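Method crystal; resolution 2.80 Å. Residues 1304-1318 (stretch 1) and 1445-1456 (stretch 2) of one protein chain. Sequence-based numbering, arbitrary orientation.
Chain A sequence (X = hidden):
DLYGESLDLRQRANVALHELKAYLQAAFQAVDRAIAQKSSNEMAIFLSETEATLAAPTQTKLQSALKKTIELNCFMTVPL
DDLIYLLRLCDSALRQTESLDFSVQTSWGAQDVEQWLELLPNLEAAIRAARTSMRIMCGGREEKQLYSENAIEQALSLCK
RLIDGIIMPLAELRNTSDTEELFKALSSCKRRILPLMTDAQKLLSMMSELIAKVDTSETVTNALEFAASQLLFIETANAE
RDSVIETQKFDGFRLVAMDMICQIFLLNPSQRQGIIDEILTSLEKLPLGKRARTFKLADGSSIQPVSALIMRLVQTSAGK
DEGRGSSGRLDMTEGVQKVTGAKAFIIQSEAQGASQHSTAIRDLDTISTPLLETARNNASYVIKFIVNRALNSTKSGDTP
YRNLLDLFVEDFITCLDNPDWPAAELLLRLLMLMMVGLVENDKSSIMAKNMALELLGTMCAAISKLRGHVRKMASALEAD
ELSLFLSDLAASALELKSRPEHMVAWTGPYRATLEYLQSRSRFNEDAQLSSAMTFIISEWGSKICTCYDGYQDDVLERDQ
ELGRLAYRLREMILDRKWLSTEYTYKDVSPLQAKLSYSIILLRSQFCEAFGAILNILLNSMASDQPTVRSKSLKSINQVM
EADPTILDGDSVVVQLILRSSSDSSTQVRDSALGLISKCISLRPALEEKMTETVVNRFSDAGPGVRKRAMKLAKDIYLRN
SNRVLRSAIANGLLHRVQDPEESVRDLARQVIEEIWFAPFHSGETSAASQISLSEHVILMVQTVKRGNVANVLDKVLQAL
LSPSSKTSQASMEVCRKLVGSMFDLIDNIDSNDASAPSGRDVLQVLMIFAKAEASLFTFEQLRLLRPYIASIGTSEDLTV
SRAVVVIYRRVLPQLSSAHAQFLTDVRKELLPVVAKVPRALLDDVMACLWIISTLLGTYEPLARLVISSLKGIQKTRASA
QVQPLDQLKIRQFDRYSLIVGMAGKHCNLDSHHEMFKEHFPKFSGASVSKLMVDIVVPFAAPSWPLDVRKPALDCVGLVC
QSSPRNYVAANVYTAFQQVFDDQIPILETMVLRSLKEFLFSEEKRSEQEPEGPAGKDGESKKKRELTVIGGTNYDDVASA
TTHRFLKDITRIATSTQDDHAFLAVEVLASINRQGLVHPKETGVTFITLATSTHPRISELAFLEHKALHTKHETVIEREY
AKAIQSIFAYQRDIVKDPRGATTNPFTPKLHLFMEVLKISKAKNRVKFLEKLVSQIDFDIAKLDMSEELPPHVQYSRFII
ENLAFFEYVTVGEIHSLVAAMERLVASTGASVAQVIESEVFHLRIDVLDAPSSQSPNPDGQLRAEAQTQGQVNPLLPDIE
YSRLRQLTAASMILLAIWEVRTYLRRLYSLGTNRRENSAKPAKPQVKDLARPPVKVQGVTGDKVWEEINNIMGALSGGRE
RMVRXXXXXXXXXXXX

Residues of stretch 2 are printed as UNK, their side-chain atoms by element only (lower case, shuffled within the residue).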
ATOM      1  N   LEU A1304      15.251  37.613  28.671  1.00 55.73           N
ATOM      2  CA  LEU A1304      16.009  38.622  27.938  1.00 56.66           C
ATOM      3  C   LEU A1304      15.112  39.774  27.502  1.00 57.92           C
ATOM      4  O   LEU A1304      15.417  40.946  27.753  1.00 57.85           O
ATOM      5  CB  LEU A1304      16.686  37.985  26.723  1.00 55.25           C
ATOM      6  CG  LEU A1304      17.247  38.951  25.675  1.00 54.93           C
ATOM      7  CD1 LEU A1304      18.245  39.923  26.295  1.00 55.77           C
ATOM      8  CD2 LEU A1304      17.888  38.180  24.533  1.00 53.95           C
ATOM      9  N   VAL A1305      14.000  39.457  26.834  1.00 68.80           N
ATOM     10  CA  VAL A1305      13.104  40.497  26.339  1.00 70.63           C
ATOM     11  C   VAL A1305      12.642  41.393  27.480  1.00 73.79           C
ATOM     12  O   VAL A1305      12.620  42.623  27.353  1.00 77.40           O
ATOM     13  CB  VAL A1305      11.915  39.856  25.595  1.00 69.02           C
ATOM     14  CG1 VAL A1305      10.846  40.888  25.272  1.00 69.74           C
ATOM     15  CG2 VAL A1305      12.397  39.181  24.318  1.00 67.79           C
ATOM     16  N   ALA A1306      12.271  40.796  28.616  1.00 61.99           N
ATOM     17  CA  ALA A1306      11.805  41.579  29.753  1.00 63.93           C
ATOM     18  C   ALA A1306      12.933  42.344  30.435  1.00 66.14           C
ATOM     19  O   ALA A1306      12.660  43.311  31.153  1.00 67.73           O
ATOM     20  CB  ALA A1306      11.107  40.671  30.767  1.00 63.89           C
ATOM     21  N   SER A1307      14.186  41.938  30.230  1.00 80.94           N
ATOM     22  CA  SER A1307      15.318  42.626  30.841  1.00 83.01           C
ATOM     23  C   SER A1307      15.778  43.821  30.010  1.00 86.27           C
ATOM     24  O   SER A1307      15.853  44.943  30.521  1.00 83.57           O
ATOM     25  CB  SER A1307      16.477  41.645  31.047  1.00 80.81           C
ATOM     26  OG  SER A1307      16.133  40.639  31.985  1.00 81.01           O
ATOM     27  N   THR A1308      16.086  43.599  28.729  1.00 63.97           N
ATOM     28  CA  THR A1308      16.606  44.674  27.890  1.00 68.44           C
ATOM     29  C   THR A1308      15.484  45.519  27.297  1.00 69.74           C
ATOM     30  O   THR A1308      15.609  46.748  27.199  1.00 72.58           O
ATOM     31  CB  THR A1308      17.471  44.092  26.772  1.00 68.95           C
ATOM     32  OG1 THR A1308      18.429  43.184  27.332  1.00 68.79           O
ATOM     33  CG2 THR A1308      18.204  45.200  26.029  1.00 70.27           C
ATOM     34  N   GLY A1309      14.387  44.879  26.890  1.00 67.21           N
ATOM     35  CA  GLY A1309      13.242  45.613  26.386  1.00 67.14           C
ATOM     36  C   GLY A1309      12.709  46.644  27.358  1.00 67.27           C
ATOM     37  O   GLY A1309      12.023  47.583  26.939  1.00 67.27           O
ATOM     38  N   ALA A1310      13.003  46.491  28.650  1.00 94.17           N
ATOM     39  CA  ALA A1310      12.678  47.533  29.617  1.00 96.87           C
ATOM     40  C   ALA A1310      13.447  48.812  29.301  1.00 98.50           C
ATOM     41  O   ALA A1310      12.854  49.873  29.073  1.00 98.59           O
ATOM     42  CB  ALA A1310      12.994  47.048  31.033  1.00 95.58           C
ATOM     43  N   SER A1311      14.778  48.720  29.274  1.00 83.06           N
ATOM     44  CA  SER A1311      15.599  49.876  28.935  1.00 84.80           C
ATOM     45  C   SER A1311      15.205  50.443  27.577  1.00 84.48           C
ATOM     46  O   SER A1311      14.924  51.642  27.448  1.00 86.54           O
ATOM     47  CB  SER A1311      17.078  49.485  28.945  1.00 84.74           C
ATOM     48  OG  SER A1311      17.469  48.993  30.216  1.00 85.26           O
ATOM     49  N   VAL A1312      15.163  49.588  26.552  1.00 76.92           N
ATOM     50  CA  VAL A1312      14.897  50.059  25.193  1.00 76.29           C
ATOM     51  C   VAL A1312      13.542  50.756  25.127  1.00 76.23           C
ATOM     52  O   VAL A1312      13.444  51.924  24.732  1.00 78.48           O
ATOM     53  CB  VAL A1312      14.976  48.891  24.195  1.00 74.35           C
ATOM     54  CG1 VAL A1312      14.571  49.349  22.792  1.00 74.77           C
ATOM     55  CG2 VAL A1312      16.382  48.313  24.178  1.00 73.51           C
ATOM     56  N   ALA A1313      12.477  50.046  25.499  1.00 90.22           N
ATOM     57  CA  ALA A1313      11.138  50.625  25.439  1.00 90.65           C
ATOM     58  C   ALA A1313      11.061  51.930  26.222  1.00 93.17           C
ATOM     59  O   ALA A1313      10.474  52.913  25.756  1.00 95.60           O
ATOM     60  CB  ALA A1313      10.116  49.625  25.976  1.00 89.08           C
ATOM     61  N   GLN A1314      11.650  51.955  27.417  1.00102.54           N
ATOM     62  CA  GLN A1314      11.619  53.152  28.251  1.00105.61           C
ATOM     63  C   GLN A1314      12.253  54.342  27.530  1.00107.10           C
ATOM     64  O   GLN A1314      11.609  55.382  27.312  1.00109.77           O
ATOM     65  CB  GLN A1314      12.331  52.850  29.574  1.00106.18           C
ATOM     66  CG  GLN A1314      12.488  54.024  30.517  1.00109.87           C
ATOM     67  CD  GLN A1314      13.819  54.724  30.349  1.00112.24           C
ATOM     68  OE1 GLN A1314      14.870  54.085  30.329  1.00112.30           O
ATOM     69  NE2 GLN A1314      13.780  56.043  30.223  1.00114.75           N
ATOM     70  N   VAL A1315      13.521  54.199  27.134  1.00 88.70           N
ATOM     71  CA  VAL A1315      14.209  55.292  26.455  1.00 89.35           C
ATOM     72  C   VAL A1315      13.535  55.640  25.137  1.00 90.53           C
ATOM     73  O   VAL A1315      13.721  56.746  24.622  1.00 92.33           O
ATOM     74  CB  VAL A1315      15.698  54.948  26.233  1.00 89.54           C
ATOM     75  CG1 VAL A1315      16.377  54.617  27.560  1.00 88.93           C
ATOM     76  CG2 VAL A1315      15.852  53.802  25.239  1.00 88.88           C
ATOM     77  N   ILE A1316      12.760  54.714  24.565  1.00 74.89           N
ATOM     78  CA  ILE A1316      11.987  55.031  23.368  1.00 76.68           C
ATOM     79  C   ILE A1316      10.834  55.960  23.719  1.00 75.01           C
ATOM     80  O   ILE A1316      10.615  56.983  23.059  1.00 77.13           O
ATOM     81  CB  ILE A1316      11.487  53.740  22.691  1.00 77.40           C
ATOM     82  CG1 ILE A1316      12.637  53.068  21.935  1.00 79.84           C
ATOM     83  CG2 ILE A1316      10.316  54.035  21.737  1.00 79.64           C
ATOM     84  CD1 ILE A1316      12.287  51.727  21.321  1.00 80.15           C
ATOM     85  N   GLU A1317      10.074  55.614  24.762  1.00 89.00           N
ATOM     86  CA  GLU A1317       8.999  56.494  25.209  1.00 86.53           C
ATOM     87  C   GLU A1317       9.522  57.897  25.474  1.00 88.72           C
ATOM     88  O   GLU A1317       8.875  58.886  25.111  1.00 90.80           O
ATOM     89  CB  GLU A1317       8.333  55.932  26.465  1.00 82.01           C
ATOM     90  CG  GLU A1317       7.496  54.687  26.229  1.00 79.48           C
ATOM     91  CD  GLU A1317       6.705  54.278  27.457  1.00 77.08           C
ATOM     92  OE1 GLU A1317       5.922  53.309  27.371  1.00 75.93           O
ATOM     93  OE2 GLU A1317       6.863  54.929  28.511  1.00 77.08           O
ATOM     94  N   SER A1318      10.696  58.009  26.098  1.00 88.55           N
ATOM     95  CA  SER A1318      11.237  59.342  26.353  1.00 90.69           C
ATOM     96  C   SER A1318      11.704  60.012  25.063  1.00 93.80           C
ATOM     97  O   SER A1318      11.136  61.025  24.644  1.00 95.47           O
ATOM     98  CB  SER A1318      12.390  59.279  27.356  1.00 90.87           C
ATOM     99  OG  SER A1318      12.868  60.582  27.650  1.00 93.04           O
ATOM    100  N   UNK A1445       7.707  50.302  14.433  1.00 81.48           N
ATOM    101  CA  UNK A1445       8.465  49.272  15.133  1.00 78.67           C
ATOM    102  C   UNK A1445       8.674  49.656  16.593  1.00 76.80           C
ATOM    103  O   UNK A1445       8.332  48.892  17.505  1.00 75.74           O
ATOM    104  c   UNK A1445       9.805  49.043  14.436  1.00 78.03           C
ATOM    105  N   UNK A1446       9.227  50.847  16.831  1.00 81.12           N
ATOM    106  CA  UNK A1446       9.405  51.322  18.199  1.00 80.93           C
ATOM    107  C   UNK A1446       8.081  51.330  18.952  1.00 81.56           C
ATOM    108  O   UNK A1446       8.030  50.973  20.134  1.00 81.06           O
ATOM    109  s   UNK A1446      11.642  52.809  17.404  1.00 81.58           S
ATOM    110  c   UNK A1446      10.024  52.720  18.192  1.00 81.75           C
ATOM    111  N   UNK A1447       6.999  51.730  18.283  1.00 74.69           N
ATOM    112  CA  UNK A1447       5.688  51.733  18.923  1.00 75.81           C
ATOM    113  C   UNK A1447       5.275  50.323  19.329  1.00 73.52           C
ATOM    114  O   UNK A1447       4.928  50.072  20.490  1.00 72.61           O
ATOM    115  n   UNK A1447      -0.226  52.684  17.015  1.00 89.27           N
ATOM    116  c   UNK A1447       2.212  52.552  17.485  1.00 84.14           C
ATOM    117  c   UNK A1447       3.268  52.509  18.574  1.00 81.17           C
ATOM    118  c   UNK A1447       0.831  52.808  18.054  1.00 86.38           C
ATOM    119  c   UNK A1447       4.655  52.343  17.976  1.00 79.37           C
ATOM    120  N   UNK A1448       5.301  49.388  18.374  1.00 91.43           N
ATOM    121  CA  UNK A1448       4.945  48.005  18.670  1.00 90.54           C
ATOM    122  C   UNK A1448       5.813  47.427  19.779  1.00 86.09           C
ATOM    123  O   UNK A1448       5.390  46.495  20.473  1.00 84.62           O
ATOM    124  c   UNK A1448       5.066  47.151  17.406  1.00 90.78           C
ATOM    125  o   UNK A1448       2.939  47.975  16.722  1.00 97.43           O
ATOM    126  c   UNK A1448       4.041  47.516  16.352  1.00 94.63           C
ATOM    127  o   UNK A1448       4.337  47.342  15.150  1.00 94.64           O
ATOM    128  N   UNK A1449       7.027  47.952  19.956  1.00 82.04           N
ATOM    129  CA  UNK A1449       7.870  47.493  21.054  1.00 79.92           C
ATOM    130  C   UNK A1449       7.439  48.113  22.379  1.00 81.08           C
ATOM    131  O   UNK A1449       7.423  47.433  23.409  1.00 79.45           O
ATOM    132  c   UNK A1449      10.058  45.949  22.326  1.00 72.86           C
ATOM    133  c   UNK A1449       9.336  47.815  20.758  1.00 77.99           C
ATOM    134  c   UNK A1449      10.680  48.324  22.822  1.00 74.46           C
ATOM    135  c   UNK A1449      10.416  47.307  21.724  1.00 74.52           C
ATOM    136  N   UNK A1450       7.083  49.401  22.371  1.00 69.52           N
ATOM    137  CA  UNK A1450       6.611  50.047  23.593  1.00 71.85           C
ATOM    138  C   UNK A1450       5.318  49.405  24.071  1.00 73.60           C
ATOM    139  O   UNK A1450       5.057  49.338  25.280  1.00 73.33           O
ATOM    140  c   UNK A1450       7.774  52.214  23.052  1.00 73.23           C
ATOM    141  c   UNK A1450       6.434  51.564  23.364  1.00 73.70           C
ATOM    142  c   UNK A1450       5.807  52.227  24.584  1.00 74.51           C
ATOM    143  N   UNK A1451       4.488  48.924  23.145  1.00 86.61           N
ATOM    144  CA  UNK A1451       3.210  48.325  23.508  1.00 88.32           C
ATOM    145  C   UNK A1451       3.313  46.831  23.778  1.00 88.81           C
ATOM    146  O   UNK A1451       2.565  46.310  24.614  1.00 89.01           O
ATOM    147  c   UNK A1451       1.006  50.292  20.975  1.00 92.73           C
ATOM    148  c   UNK A1451       1.843  50.043  22.212  1.00 90.73           C
ATOM    149  o   UNK A1451       0.222  51.265  20.972  1.00 94.81           O
ATOM    150  o   UNK A1451       1.132  49.512  20.008  1.00 92.48           O
ATOM    151  c   UNK A1451       2.184  48.575  22.402  1.00 89.41           C
ATOM    152  N   UNK A1452       4.215  46.128  23.087  1.00 73.62           N
ATOM    153  CA  UNK A1452       4.435  44.715  23.378  1.00 73.84           C
ATOM    154  C   UNK A1452       4.769  44.507  24.849  1.00 71.85           C
ATOM    155  O   UNK A1452       4.372  43.503  25.452  1.00 70.67           O
ATOM    156  c   UNK A1452       6.089  42.773  22.858  1.00 74.30           C
ATOM    157  c   UNK A1452       7.249  42.390  21.954  1.00 73.77           C
ATOM    158  c   UNK A1452       5.556  44.164  22.495  1.00 74.61           C
ATOM    159  c   UNK A1452       4.986  41.729  22.786  1.00 75.98           C
ATOM    160  N   UNK A1453       5.499  45.444  25.439  1.00102.98           N
ATOM    161  CA  UNK A1453       5.855  45.407  26.853  1.00103.56           C
ATOM    162  C   UNK A1453       5.343  46.684  27.508  1.00106.44           C
ATOM    163  O   UNK A1453       6.115  47.599  27.809  1.00106.74           O
ATOM    164  c   UNK A1453       7.942  44.107  26.253  1.00102.12           C
ATOM    165  c   UNK A1453       7.348  45.258  27.024  1.00102.62           C
ATOM    166  c   UNK A1453      10.226  44.639  27.701  1.00102.08           C
ATOM    167  s   UNK A1453       9.174  43.266  27.254  1.00101.20           S
ATOM    168  N   UNK A1454       4.032  46.741  27.723  1.00 87.22           N
ATOM    169  CA  UNK A1454       3.400  47.919  28.296  1.00 89.84           C
ATOM    170  C   UNK A1454       3.992  48.239  29.662  1.00 88.48           C
ATOM    171  O   UNK A1454       3.712  47.546  30.647  1.00 88.61           O
ATOM    172  c   UNK A1454       1.893  47.702  28.397  1.00 93.44           C
ATOM    173  o   UNK A1454       1.381  47.183  27.183  1.00 94.97           O
ATOM    174  N   UNK A1455       4.808  49.290  29.730  1.00 91.86           N
ATOM    175  CA  UNK A1455       5.488  49.672  30.962  1.00 89.80           C
ATOM    176  C   UNK A1455       4.664  50.729  31.686  1.00 89.66           C
ATOM    177  O   UNK A1455       3.935  50.420  32.637  1.00 90.13           O
ATOM    178  c   UNK A1455       6.913  50.178  30.666  1.00 88.46           C
ATOM    179  c   UNK A1455       7.588  50.697  31.931  1.00 88.10           C
ATOM    180  c   UNK A1455       8.488  49.452  28.812  1.00 86.10           C
ATOM    181  c   UNK A1455       7.752  49.053  30.063  1.00 86.13           C
ATOM    182  N   UNK A1456       4.773  51.977  31.244  1.00 99.87           N
ATOM    183  CA  UNK A1456       4.046  53.077  31.865  1.00100.96           C
ATOM    184  C   UNK A1456       2.558  52.998  31.543  1.00101.78           C
ATOM    185  O   UNK A1456       2.115  52.116  30.806  1.00101.72           O
ATOM    186  c   UNK A1456       6.053  54.623  31.826  1.00100.46           C
ATOM    187  o   UNK A1456       6.479  53.989  32.815  1.00 98.65           O
ATOM    188  o   UNK A1456       6.758  55.418  31.171  1.00100.35           O
ATOM    189  c   UNK A1456       4.610  54.422  31.405  1.00101.67           C
TER

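Position 1445 carries a single side-chain carbon, out of reach of stretch 1; it is Ala1445, a small residue that suits a helix position with nothing to reach for, and its O accepts the backbone hydrogen bond from N of position 1449. Position 1446 has one carbon followed by a sulfur. Its CB points toward stretch 1 and lies 3.8 Å from CG2 of Ile1316; this is Cys1446, a close fit for a small side chain in a buried place.

At 1447, four carbons in a row end in nitrogen, without contact: Lys1447, extended, its CA-to-CB bond directed away from stretch 1, as suits a charged, exposed residue. Position 1448 has two carbons, the second bearing two oxygens; this is Asp1448, likewise without contact, a charged residue needing no partner on stretch 1.

Position 1449 shows four carbons forked at the second, entering a hollow formed by Gly1309, Val1312, Ala1313 and Ile1316. It is Leu1449, a knob in a hole: CD1 is 3.5 Å from CB of Ala1313 and 4.0 Å from CG1 of Val1312. The forked apolar end suits a pocket without polar side chains.

At 1450 one carbon carries two others, which touch Ile1316 and Glu1317: Val1450. Its CG2 is 3.4 Å from CG2 of Ile1316, while CG1 lies 3.0 Å from OE1 of Glu1317. This compact side chain fits where the CA atoms of Val1450 and Ala1313 come within 4.9 Å.

Position 1451 has three carbons, the third with two oxygens, and no contact: Glu1451, its CA-to-CB bond pointing away, its charge suited to an exposed place. Position 1452, four carbons forked at the second, is Leu1452, whose apolar end comes nearer to stretch 1, suiting a partly exposed site at its margin.

Position 1453 is an unbranched chain of two carbons, sulfur and carbon, its last carbon against Gly1309 and Val1305, hence Met1453, the first residue to leave helical geometry. Its flexible thioether reaches stretch 1 where Gly1309 has no side chain: CE is 3.2 Å from C of Gly1309 and 3.1 Å from O of Val1305. A CB on Gly1309 would clash with that methyl.

At 1454, one carbon and one oxygen, without contact, give Ser1454, whose OG donates a hydrogen bond to O of Glu1451 (3.0 Å), tying the turn to the helix. Position 1455, four carbons forked at the first, touches Ala1313 with its longer arm: Ile1455, whose length brings CD1 to 3.3 Å from CB of the small Ala1313. Position 1456, two carbons and two terminal oxygens, approaches Glu1317: Asp1456, exposed, so its charge can meet solvent, although its OD2 lies 2.7 Å from OE2 of Glu1317, a close approach of like charges, unfavorable unless a proton is shared or the charge screened.

The helices cross at 122° with axes 9.0 Å apart. No hydrogen bond joins the stretches; apolar packing around Gly1309, Ala1313 and Ile1316 dominates the contact.

Stretch 2, residues 1445-1456: ACKDLVELMSID
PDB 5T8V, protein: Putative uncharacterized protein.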